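PDB 6VRB: AcrVIA1, which probably blocks the RNA-guided type VI-A CRISPR nuclease Cas13a by binding to the nuclease and its guide RNA. Local coordinates for residues 58-66 with 120-128; 88-99 with 110-121. All coordinates share one frame; numbering follows the deposited sequence.

Contact 1 (58-66 with 120-128); sequences TSSLVFWKN and CLADVTVVE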
loop_
_atom_site.group_PDB
_atom_site.type_symbol
_atom_site.label_atom_id
_atom_site.label_comp_id
_atom_site.label_asym_id
_atom_site.label_seq_id
_atom_site.Cartn_x
_atom_site.Cartn_y
_atom_site.Cartn_z
ATOM N N THR C 58 -24.171 -41.819 -1.475
ATOM C CA THR C 58 -25.488 -41.151 -1.276
ATOM C C THR C 58 -25.406 -40.139 -0.127
ATOM O O THR C 58 -26.074 -40.366 0.901
ATOM C CB THR C 58 -26.590 -42.182 -1.003
ATOM O OG1 THR C 58 -26.327 -42.789 0.263
ATOM C CG2 THR C 58 -26.683 -43.244 -2.076
ATOM N N SER C 59 -24.645 -39.056 -0.314
ATOM C CA SER C 59 -24.498 -38.002 0.725
ATOM C C SER C 59 -24.455 -36.621 0.059
ATOM O O SER C 59 -23.881 -36.514 -1.039
ATOM C CB SER C 59 -23.265 -38.248 1.547
ATOM O OG SER C 59 -22.098 -38.123 0.750
ATOM N N SER C 60 -24.988 -35.602 0.741
ATOM C CA SER C 60 -25.004 -34.206 0.228
ATOM C C SER C 60 -24.170 -33.331 1.168
ATOM O O SER C 60 -24.377 -33.425 2.390
ATOM C CB SER C 60 -26.413 -33.699 0.116
ATOM O OG SER C 60 -27.112 -33.889 1.337
ATOM N N LEU C 61 -23.280 -32.498 0.618
ATOM C CA LEU C 61 -22.418 -31.676 1.453
ATOM C C LEU C 61 -22.944 -30.246 1.460
ATOM O O LEU C 61 -23.362 -29.731 0.421
ATOM C CB LEU C 61 -20.973 -31.711 0.944
ATOM C CG LEU C 61 -19.878 -30.998 1.736
ATOM C CD1 LEU C 61 -19.686 -31.647 3.069
ATOM C CD2 LEU C 61 -18.584 -31.002 0.978
ATOM N N VAL C 62 -22.948 -29.615 2.634
ATOM C CA VAL C 62 -23.430 -28.249 2.819
ATOM C C VAL C 62 -22.287 -27.420 3.378
ATOM O O VAL C 62 -21.641 -27.832 4.345
ATOM C CB VAL C 62 -24.650 -28.202 3.761
ATOM C CG1 VAL C 62 -25.058 -26.775 4.060
ATOM C CG2 VAL C 62 -25.814 -28.962 3.166
ATOM N N PHE C 63 -22.041 -26.247 2.785
ATOM C CA PHE C 63 -20.854 -25.471 3.133
ATOM C C PHE C 63 -21.073 -24.494 4.289
ATOM O O PHE C 63 -20.227 -24.454 5.185
ATOM C CB PHE C 63 -20.304 -24.777 1.876
ATOM C CG PHE C 63 -19.205 -23.773 2.135
ATOM C CD1 PHE C 63 -18.106 -24.083 2.914
ATOM C CD2 PHE C 63 -19.198 -22.573 1.452
ATOM C CE1 PHE C 63 -17.120 -23.157 3.135
ATOM C CE2 PHE C 63 -18.185 -21.666 1.638
ATOM C CZ PHE C 63 -17.144 -21.960 2.474
ATOM N N TRP C 64 -22.159 -23.714 4.289
ATOM C CA TRP C 64 -22.496 -22.743 5.341
ATOM C C TRP C 64 -21.361 -21.759 5.583
ATOM O O TRP C 64 -20.698 -21.867 6.616
ATOM C CB TRP C 64 -22.827 -23.375 6.698
ATOM C CG TRP C 64 -23.684 -22.469 7.554
ATOM C CD1 TRP C 64 -23.327 -21.284 8.124
ATOM C CD2 TRP C 64 -24.986 -22.763 8.055
ATOM N NE1 TRP C 64 -24.360 -20.770 8.853
ATOM C CE2 TRP C 64 -25.385 -21.673 8.846
ATOM C CE3 TRP C 64 -25.864 -23.831 7.893
ATOM C CZ2 TRP C 64 -26.622 -21.620 9.468
ATOM C CZ3 TRP C 64 -27.095 -23.771 8.509
ATOM C CH2 TRP C 64 -27.459 -22.674 9.290
ATOM N N LYS C 65 -21.117 -20.853 4.637
ATOM C CA LYS C 65 -19.863 -20.122 4.484
ATOM C C LYS C 65 -19.260 -19.486 5.730
ATOM O O LYS C 65 -18.209 -19.934 6.178
ATOM C CB LYS C 65 -20.036 -19.050 3.418
ATOM C CG LYS C 65 -18.771 -18.290 3.139
ATOM C CD LYS C 65 -18.919 -17.467 1.897
ATOM C CE LYS C 65 -17.663 -16.687 1.619
ATOM N NZ LYS C 65 -17.777 -15.913 0.363
ATOM N N ASN C 66 -19.904 -18.507 6.350
ATOM C CA ASN C 66 -19.210 -17.748 7.388
ATOM C C ASN C 66 -19.918 -17.851 8.731
ATOM O O ASN C 66 -20.186 -16.834 9.372
ATOM C CB ASN C 66 -19.044 -16.302 6.942
ATOM C CG ASN C 66 -17.828 -15.660 7.530
ATOM O OD1 ASN C 66 -17.142 -16.254 8.357
ATOM N ND2 ASN C 66 -17.507 -14.466 7.065
ATOM N N CYS C 120 -16.877 -25.907 -4.881
ATOM C CA CYS C 120 -16.820 -26.998 -5.838
ATOM C C CYS C 120 -17.018 -28.350 -5.175
ATOM O O CYS C 120 -17.390 -29.311 -5.852
ATOM C CB CYS C 120 -15.488 -26.976 -6.585
ATOM S SG CYS C 120 -15.243 -25.534 -7.649
ATOM N N LEU C 121 -16.777 -28.442 -3.868
ATOM C CA LEU C 121 -16.991 -29.685 -3.143
ATOM C C LEU C 121 -18.446 -29.859 -2.744
ATOM O O LEU C 121 -18.982 -30.969 -2.811
ATOM C CB LEU C 121 -16.115 -29.735 -1.894
ATOM C CG LEU C 121 -14.607 -29.906 -2.033
ATOM C CD1 LEU C 121 -13.953 -29.781 -0.678
ATOM C CD2 LEU C 121 -14.304 -31.256 -2.626
ATOM N N ALA C 122 -19.095 -28.787 -2.311
ATOM C CA ALA C 122 -20.412 -28.892 -1.706
ATOM C C ALA C 122 -21.498 -28.782 -2.768
ATOM O O ALA C 122 -21.246 -28.443 -3.924
ATOM C CB ALA C 122 -20.582 -27.828 -0.629
ATOM N N ASP C 123 -22.727 -29.067 -2.372
ATOM C CA ASP C 123 -23.905 -28.868 -3.202
ATOM C C ASP C 123 -24.653 -27.595 -2.851
ATOM O O ASP C 123 -25.152 -26.909 -3.743
ATOM C CB ASP C 123 -24.859 -30.056 -3.054
ATOM C CG ASP C 123 -24.264 -31.344 -3.559
ATOM O OD1 ASP C 123 -23.437 -31.294 -4.492
ATOM O OD2 ASP C 123 -24.615 -32.409 -3.018
ATOM N N VAL C 124 -24.732 -27.264 -1.565
ATOM C CA VAL C 124 -25.493 -26.132 -1.055
ATOM C C VAL C 124 -24.535 -25.281 -0.236
ATOM O O VAL C 124 -23.730 -25.820 0.525
ATOM C CB VAL C 124 -26.683 -26.603 -0.190
ATOM C CG1 VAL C 124 -27.494 -25.439 0.339
ATOM C CG2 VAL C 124 -27.576 -27.552 -0.958
ATOM N N THR C 125 -24.593 -23.960 -0.404
ATOM C CA THR C 125 -23.926 -23.063 0.528
ATOM C C THR C 125 -24.963 -22.192 1.223
ATOM O O THR C 125 -26.023 -21.897 0.668
ATOM C CB THR C 125 -22.876 -22.171 -0.144
ATOM O OG1 THR C 125 -23.515 -21.195 -0.961
ATOM C CG2 THR C 125 -21.957 -22.988 -1.013
ATOM N N VAL C 126 -24.656 -21.805 2.455
ATOM C CA VAL C 126 -25.530 -20.988 3.288
ATOM C C VAL C 126 -24.747 -19.738 3.656
ATOM O O VAL C 126 -23.600 -19.836 4.098
ATOM C CB VAL C 126 -25.985 -21.747 4.547
ATOM C CG1 VAL C 126 -26.828 -20.871 5.432
ATOM C CG2 VAL C 126 -26.741 -22.999 4.169
ATOM N N VAL C 127 -25.402 -18.580 3.539
ATOM C CA VAL C 127 -24.768 -17.272 3.880
ATOM C C VAL C 127 -25.794 -16.387 4.597
ATOM O O VAL C 127 -26.649 -15.805 3.906
ATOM C CB VAL C 127 -24.219 -16.574 2.622
ATOM C CG1 VAL C 127 -24.331 -15.062 2.730
ATOM C CG2 VAL C 127 -22.787 -16.986 2.330
ATOM N N GLU C 128 -25.704 -16.286 5.927
ATOM C CA GLU C 128 -26.633 -15.429 6.712
ATOM C C GLU C 128 -26.361 -13.962 6.359
ATOM O O GLU C 128 -25.186 -13.623 6.129
ATOM C CB GLU C 128 -26.443 -15.668 8.211
ATOM C CG GLU C 128 -27.702 -16.139 8.912
ATOM C CD GLU C 128 -27.497 -16.576 10.351
ATOM O OE1 GLU C 128 -26.389 -17.049 10.674
ATOM O OE2 GLU C 128 -28.447 -16.445 11.147
#
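Leu61, Phe63 and Lys65 meet Asp123, Val124 and Val126 through backbone hydrogen bonds. Leu61 O takes Asp123 N at 2.9 Å, with a weak, longer second bond from Val124 N. Phe63 N then gives to Val124 O at 2.9 Å, and Lys65 N to Val126 O at 2.7 Å, the latter noticeably bent at the hydrogen. Because the residues flanking Val62 both bond to Val124, the pair is a parallel bridge; it is the single bridge here, and the two short strands run at 30° to each other.

Val126 CG1 sits 3.8 Å from the centroid of the Trp64 six-membered ring, 14° off its normal, a CH-pi contact over the face. With Trp64 CG anti to its own N (chi1 -157°), the indole is laid across this valine. Phe63 meets Thr125 differently: the methyl CG2 lies at the ring edge, 3.7 Å from Phe63 CD2.

Aliphatic packing completes the seam. Leu61 lies against Leu121 and Ala122, where the helix ends. Val62 CG1 approaches Val126 CG2 at 4.1 Å, and Val62 runs alongside Val124; Ile163 of helix 163-175 touches both Val62 and Val124. The aliphatic stem of Lys65 runs beside Val127, CB to CG2 3.6 Å. Ser60 OG turns elsewhere, to Ile77 O.

Overall, this is a short parallel edge pairing: strand 59-62, outermost in the antiparallel three-stranded meander, is bridged to the short, weakly bonded strand 124-126, which pairs antiparallel with strand 140-142.

Contact 2 (88-99 with 110-121); sequences ASVFESVLQIYL and LFVEVCNLYECL. With nucleotides of chain A.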
loop_
_atom_site.group_PDB
_atom_site.type_symbol
_atom_site.label_atom_id
_atom_site.label_comp_id
_atom_site.label_asym_id
_atom_site.label_seq_id
_atom_site.Cartn_x
_atom_site.Cartn_y
_atom_site.Cartn_z
ATOM N N ALA C 88 -14.319 -26.368 9.197
ATOM C CA ALA C 88 -13.535 -26.539 7.984
ATOM C C ALA C 88 -12.035 -26.470 8.228
ATOM O O ALA C 88 -11.267 -26.869 7.354
ATOM C CB ALA C 88 -13.936 -25.496 6.949
ATOM N N SER C 89 -11.599 -25.966 9.374
ATOM C CA SER C 89 -10.198 -26.055 9.747
ATOM C C SER C 89 -9.790 -27.467 10.132
ATOM O O SER C 89 -8.633 -27.840 9.928
ATOM C CB SER C 89 -9.903 -25.103 10.904
ATOM O OG SER C 89 -10.619 -25.480 12.062
ATOM N N VAL C 90 -10.716 -28.255 10.677
ATOM C CA VAL C 90 -10.463 -29.669 10.928
ATOM C C VAL C 90 -10.327 -30.425 9.611
ATOM O O VAL C 90 -9.469 -31.300 9.471
ATOM C CB VAL C 90 -11.586 -30.238 11.813
ATOM C CG1 VAL C 90 -11.444 -31.731 12.009
ATOM C CG2 VAL C 90 -11.593 -29.534 13.147
ATOM N N PHE C 91 -11.149 -30.076 8.621
ATOM C CA PHE C 91 -11.090 -30.702 7.303
ATOM C C PHE C 91 -9.766 -30.417 6.604
ATOM O O PHE C 91 -9.193 -31.304 5.965
ATOM C CB PHE C 91 -12.264 -30.195 6.468
ATOM C CG PHE C 91 -12.342 -30.779 5.098
ATOM C CD1 PHE C 91 -12.852 -32.041 4.897
ATOM C CD2 PHE C 91 -11.923 -30.051 4.003
ATOM C CE1 PHE C 91 -12.934 -32.565 3.633
ATOM C CE2 PHE C 91 -11.996 -30.578 2.744
ATOM C CZ PHE C 91 -12.505 -31.831 2.557
ATOM N N GLU C 92 -9.264 -29.187 6.719
ATOM C CA GLU C 92 -7.997 -28.815 6.104
ATOM C C GLU C 92 -6.809 -29.426 6.812
ATOM O O GLU C 92 -5.808 -29.722 6.163
ATOM C CB GLU C 92 -7.828 -27.304 6.116
ATOM C CG GLU C 92 -8.764 -26.560 5.228
ATOM C CD GLU C 92 -8.770 -25.083 5.527
ATOM O OE1 GLU C 92 -8.095 -24.667 6.490
ATOM O OE2 GLU C 92 -9.476 -24.333 4.829
ATOM N N SER C 93 -6.889 -29.604 8.122
ATOM C CA SER C 93 -5.778 -30.160 8.873
ATOM C C SER C 93 -5.669 -31.666 8.736
ATOM O O SER C 93 -4.556 -32.198 8.738
ATOM C CB SER C 93 -5.912 -29.789 10.344
ATOM O OG SER C 93 -4.850 -30.331 11.092
ATOM N N VAL C 94 -6.795 -32.364 8.598
ATOM C CA VAL C 94 -6.759 -33.807 8.395
ATOM C C VAL C 94 -6.231 -34.137 7.005
ATOM O O VAL C 94 -5.421 -35.055 6.832
ATOM C CB VAL C 94 -8.151 -34.411 8.655
ATOM C CG1 VAL C 94 -8.223 -35.847 8.223
ATOM C CG2 VAL C 94 -8.469 -34.335 10.125
ATOM N N LEU C 95 -6.626 -33.361 6.001
ATOM C CA LEU C 95 -6.203 -33.619 4.635
ATOM C C LEU C 95 -5.010 -32.780 4.195
ATOM O O LEU C 95 -4.626 -32.870 3.026
ATOM C CB LEU C 95 -7.364 -33.396 3.674
ATOM C CG LEU C 95 -8.498 -34.399 3.826
ATOM C CD1 LEU C 95 -9.643 -34.018 2.935
ATOM C CD2 LEU C 95 -8.005 -35.785 3.495
ATOM N N GLN C 96 -4.447 -31.961 5.088
ATOM C CA GLN C 96 -3.190 -31.223 4.893
ATOM C C GLN C 96 -3.230 -30.310 3.667
ATOM O O GLN C 96 -2.351 -30.338 2.808
ATOM C CB GLN C 96 -2.002 -32.183 4.840
ATOM C CG GLN C 96 -1.773 -32.843 6.167
ATOM C CD GLN C 96 -1.384 -31.839 7.229
ATOM O OE1 GLN C 96 -0.544 -30.973 6.999
ATOM N NE2 GLN C 96 -2.026 -31.921 8.384
ATOM N N ILE C 97 -4.265 -29.481 3.620
ATOM C CA ILE C 97 -4.517 -28.589 2.495
ATOM C C ILE C 97 -3.887 -27.238 2.785
ATOM O O ILE C 97 -4.129 -26.643 3.839
ATOM C CB ILE C 97 -6.026 -28.452 2.249
ATOM C CG1 ILE C 97 -6.623 -29.815 1.914
ATOM C CG2 ILE C 97 -6.303 -27.448 1.155
ATOM C CD1 ILE C 97 -8.114 -29.856 1.974
ATOM N N TYR C 98 -3.069 -26.752 1.856
ATOM C CA TYR C 98 -2.380 -25.479 2.002
ATOM C C TYR C 98 -2.569 -24.694 0.713
ATOM O O TYR C 98 -3.285 -25.117 -0.196
ATOM C CB TYR C 98 -0.894 -25.693 2.298
ATOM C CG TYR C 98 -0.599 -26.422 3.581
ATOM C CD1 TYR C 98 -0.463 -25.747 4.783
ATOM C CD2 TYR C 98 -0.468 -27.798 3.587
ATOM C CE1 TYR C 98 -0.191 -26.432 5.953
ATOM C CE2 TYR C 98 -0.207 -28.484 4.746
ATOM C CZ TYR C 98 -0.064 -27.800 5.920
ATOM O OH TYR C 98 0.192 -28.503 7.065
ATOM N N LEU C 99 -1.907 -23.550 0.620
ATOM C CA LEU C 99 -1.737 -22.840 -0.636
ATOM C C LEU C 99 -0.335 -23.116 -1.158
ATOM O O LEU C 99 0.606 -23.270 -0.375
ATOM C CB LEU C 99 -1.964 -21.336 -0.462
ATOM C CG LEU C 99 -3.406 -20.876 -0.251
ATOM C CD1 LEU C 99 -3.466 -19.417 0.065
ATOM C CD2 LEU C 99 -4.201 -21.160 -1.493
ATOM N N LEU C 110 -5.839 -18.364 3.474
ATOM C CA LEU C 110 -6.681 -19.551 3.348
ATOM C C LEU C 110 -8.088 -19.369 3.878
ATOM O O LEU C 110 -8.954 -20.158 3.519
ATOM C CB LEU C 110 -6.100 -20.768 4.059
ATOM C CG LEU C 110 -5.151 -21.707 3.339
ATOM C CD1 LEU C 110 -4.694 -22.759 4.314
ATOM C CD2 LEU C 110 -5.880 -22.360 2.187
ATOM N N PHE C 111 -8.352 -18.387 4.735
ATOM C CA PHE C 111 -9.735 -18.207 5.156
ATOM C C PHE C 111 -10.571 -17.585 4.040
ATOM O O PHE C 111 -11.801 -17.685 4.052
ATOM C CB PHE C 111 -9.786 -17.369 6.431
ATOM C CG PHE C 111 -11.148 -17.274 7.027
ATOM C CD1 PHE C 111 -11.690 -18.342 7.705
ATOM C CD2 PHE C 111 -11.899 -16.127 6.883
ATOM C CE1 PHE C 111 -12.943 -18.251 8.247
ATOM C CE2 PHE C 111 -13.153 -16.039 7.417
ATOM C CZ PHE C 111 -13.681 -17.101 8.085
ATOM N N VAL C 112 -9.921 -16.982 3.053
ATOM C CA VAL C 112 -10.607 -16.362 1.931
ATOM C C VAL C 112 -10.492 -17.213 0.674
ATOM O O VAL C 112 -11.437 -17.331 -0.107
ATOM C CB VAL C 112 -10.036 -14.945 1.722
ATOM C CG1 VAL C 112 -10.764 -14.222 0.610
ATOM C CG2 VAL C 112 -10.099 -14.162 3.018
ATOM N N GLU C 113 -9.333 -17.838 0.464
ATOM C CA GLU C 113 -9.091 -18.550 -0.782
ATOM C C GLU C 113 -9.730 -19.928 -0.825
ATOM O O GLU C 113 -9.953 -20.453 -1.918
ATOM C CB GLU C 113 -7.590 -18.689 -1.027
ATOM C CG GLU C 113 -6.888 -17.397 -1.350
ATOM C CD GLU C 113 -7.331 -16.796 -2.668
ATOM O OE1 GLU C 113 -7.725 -17.548 -3.582
ATOM O OE2 GLU C 113 -7.266 -15.559 -2.805
ATOM N N VAL C 114 -10.024 -20.532 0.327
ATOM C CA VAL C 114 -10.527 -21.902 0.326
ATOM C C VAL C 114 -12.007 -21.960 -0.009
ATOM O O VAL C 114 -12.538 -23.048 -0.254
ATOM C CB VAL C 114 -10.250 -22.568 1.687
ATOM C CG1 VAL C 114 -11.297 -22.169 2.707
ATOM C CG2 VAL C 114 -10.087 -24.078 1.563
ATOM N N CYS C 115 -12.678 -20.810 -0.069
ATOM C CA CYS C 115 -14.095 -20.778 -0.403
ATOM C C CYS C 115 -14.347 -21.189 -1.845
ATOM O O CYS C 115 -15.453 -21.614 -2.184
ATOM C CB CYS C 115 -14.648 -19.384 -0.141
ATOM S SG CYS C 115 -14.639 -18.932 1.588
ATOM N N ASN C 116 -13.335 -21.069 -2.700
ATOM C CA ASN C 116 -13.450 -21.543 -4.069
ATOM C C ASN C 116 -13.424 -23.059 -4.137
ATOM O O ASN C 116 -14.151 -23.656 -4.938
ATOM C CB ASN C 116 -12.318 -20.957 -4.895
ATOM C CG ASN C 116 -12.420 -19.463 -5.031
ATOM O OD1 ASN C 116 -13.511 -18.920 -5.186
ATOM N ND2 ASN C 116 -11.282 -18.784 -4.984
ATOM N N LEU C 117 -12.587 -23.694 -3.311
ATOM C CA LEU C 117 -12.562 -25.148 -3.220
ATOM C C LEU C 117 -13.863 -25.690 -2.649
ATOM O O LEU C 117 -14.409 -26.679 -3.145
ATOM C CB LEU C 117 -11.377 -25.589 -2.370
ATOM C CG LEU C 117 -11.281 -27.092 -2.109
ATOM C CD1 LEU C 117 -11.123 -27.844 -3.402
ATOM C CD2 LEU C 117 -10.142 -27.409 -1.164
ATOM N N TYR C 118 -14.387 -25.039 -1.619
ATOM C CA TYR C 118 -15.554 -25.552 -0.922
ATOM C C TYR C 118 -16.852 -25.347 -1.685
ATOM O O TYR C 118 -17.816 -26.068 -1.421
ATOM C CB TYR C 118 -15.634 -24.909 0.448
ATOM C CG TYR C 118 -14.602 -25.435 1.404
ATOM C CD1 TYR C 118 -14.067 -26.703 1.245
ATOM C CD2 TYR C 118 -14.117 -24.647 2.428
ATOM C CE1 TYR C 118 -13.125 -27.179 2.102
ATOM C CE2 TYR C 118 -13.171 -25.120 3.289
ATOM C CZ TYR C 118 -12.678 -26.376 3.119
ATOM O OH TYR C 118 -11.733 -26.836 3.983
ATOM N N GLU C 119 -16.902 -24.407 -2.620
ATOM C CA GLU C 119 -18.056 -24.276 -3.495
ATOM C C GLU C 119 -17.969 -25.170 -4.718
ATOM O O GLU C 119 -18.896 -25.173 -5.530
ATOM C CB GLU C 119 -18.232 -22.822 -3.923
ATOM C CG GLU C 119 -18.729 -21.932 -2.810
ATOM C CD GLU C 119 -18.793 -20.481 -3.208
ATOM O OE1 GLU C 119 -18.353 -20.157 -4.328
ATOM O OE2 GLU C 119 -19.270 -19.663 -2.395
ATOM N N CYS C 120 -16.877 -25.907 -4.881
ATOM C CA CYS C 120 -16.820 -26.998 -5.838
ATOM C C CYS C 120 -17.018 -28.350 -5.175
ATOM O O CYS C 120 -17.390 -29.311 -5.852
ATOM C CB CYS C 120 -15.488 -26.976 -6.585
ATOM S SG CYS C 120 -15.243 -25.534 -7.649
ATOM N N LEU C 121 -16.777 -28.442 -3.868
ATOM C CA LEU C 121 -16.991 -29.685 -3.143
ATOM C C LEU C 121 -18.446 -29.859 -2.744
ATOM O O LEU C 121 -18.982 -30.969 -2.811
ATOM C CB LEU C 121 -16.115 -29.735 -1.894
ATOM C CG LEU C 121 -14.607 -29.906 -2.033
ATOM C CD1 LEU C 121 -13.953 -29.781 -0.678
ATOM C CD2 LEU C 121 -14.304 -31.256 -2.626
ATOM P P U A 51 -5.235 -29.024 14.432
ATOM O OP1 U A 51 -4.130 -29.976 14.191
ATOM O OP2 U A 51 -5.883 -28.345 13.288
ATOM O "O5'" U A 51 -6.349 -29.777 15.288
ATOM C "C5'" U A 51 -7.681 -29.960 14.772
ATOM C "C4'" U A 51 -8.302 -31.208 15.354
ATOM O "O4'" U A 51 -8.223 -32.285 14.376
ATOM C "C3'" U A 51 -7.642 -31.748 16.617
ATOM O "O3'" U A 51 -8.609 -32.407 17.425
ATOM C "C2'" U A 51 -6.699 -32.804 16.062
ATOM O "O2'" U A 51 -6.355 -33.792 17.011
ATOM C "C1'" U A 51 -7.559 -33.393 14.948
ATOM N N1 U A 51 -6.793 -34.072 13.895
ATOM C C2 U A 51 -5.844 -33.338 13.213
ATOM O O2 U A 51 -5.625 -32.164 13.446
ATOM N N3 U A 51 -5.165 -34.033 12.247
ATOM C C4 U A 51 -5.327 -35.356 11.898
ATOM O O4 U A 51 -4.634 -35.837 11.002
ATOM C C5 U A 51 -6.329 -36.047 12.649
ATOM C C6 U A 51 -7.009 -35.398 13.600
#
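Ala88, Phe91 and Glu92 pack against Val114, Tyr118 and Leu121 in a buried helix-helix contact of nearly orthogonal type, between the helix that follows the meander and the one that leads to strand 124-126. The segments of helices 88-94 and 115-121 cross at 93°, yet their axes stay 12.8 Å apart, so side chains, chiefly the long Tyr118, Phe91 and Glu92, bridge the gap.

Tyr118 does most of the bridging. Its CG is anti to the carbonyl carbon, and the phenol reaches in between Ala88 and Phe91. The Phe91 and Tyr118 rings meet obliquely, centroids 5.7 Å apart and planes at 63°; Tyr118 OH lies at the edge of the Phe91 ring. Ala88 CB rests 3.8 Å from Tyr118 CE2. Leu121 CD1 extends the apolar cluster to Phe91 CE2, while Trp54, edge-to-face, and Phe51 of helix 44-53 also pack on Phe91. The extended Glu92 crosses the phenol with its carboxylate plane only 13° from that of the ring, and its OE2 reaches Val114.

Beyond the helix the chain turns at Gln96, whose positive phi and the bond from Ile97 N to Glu92 O match the 6→1 part of a Schellman motif. This sends the following residues toward helix 110-113, where the Leu99 and Leu110 side chains slide past each other in opposite directions, Leu99 CG 3.8 Å from Leu110 CD2, with Leu8 beside Leu99.

Residues 93 and 94 instead meet the RNA. Val94 CG2 lies 3.7 Å from C5 of U51 of chain A, and Ser93 OG, which also bonds a polar side chain of the partner protein, stands 3.1 Å from both OP2 and O2 of that nucleotide, its single proton not assignable to either.

Overall arrangement
Helix 115-121 belongs to both contacts: its last two residues, Cys120 and Leu121, are common to them, and the contact centres are 13 Å apart. The two cores join where Phe63 of contact 1 meets Tyr118 of contact 2, CE1 to CD2 3.4 Å with the rings at about 50°; Lys65 CE also lies 3.8 Å from Cys115 SG. Along the chain, residues 88-99 and most of 110-121 lie between the two segments of contact 1. Relative to the RNA the two differ: contact 1 is interior, its nearest atom about 9 Å from nucleic acid, whereas helix 88-94 of contact 2 carries Ser93 and Val94 directly against U51 of chain A.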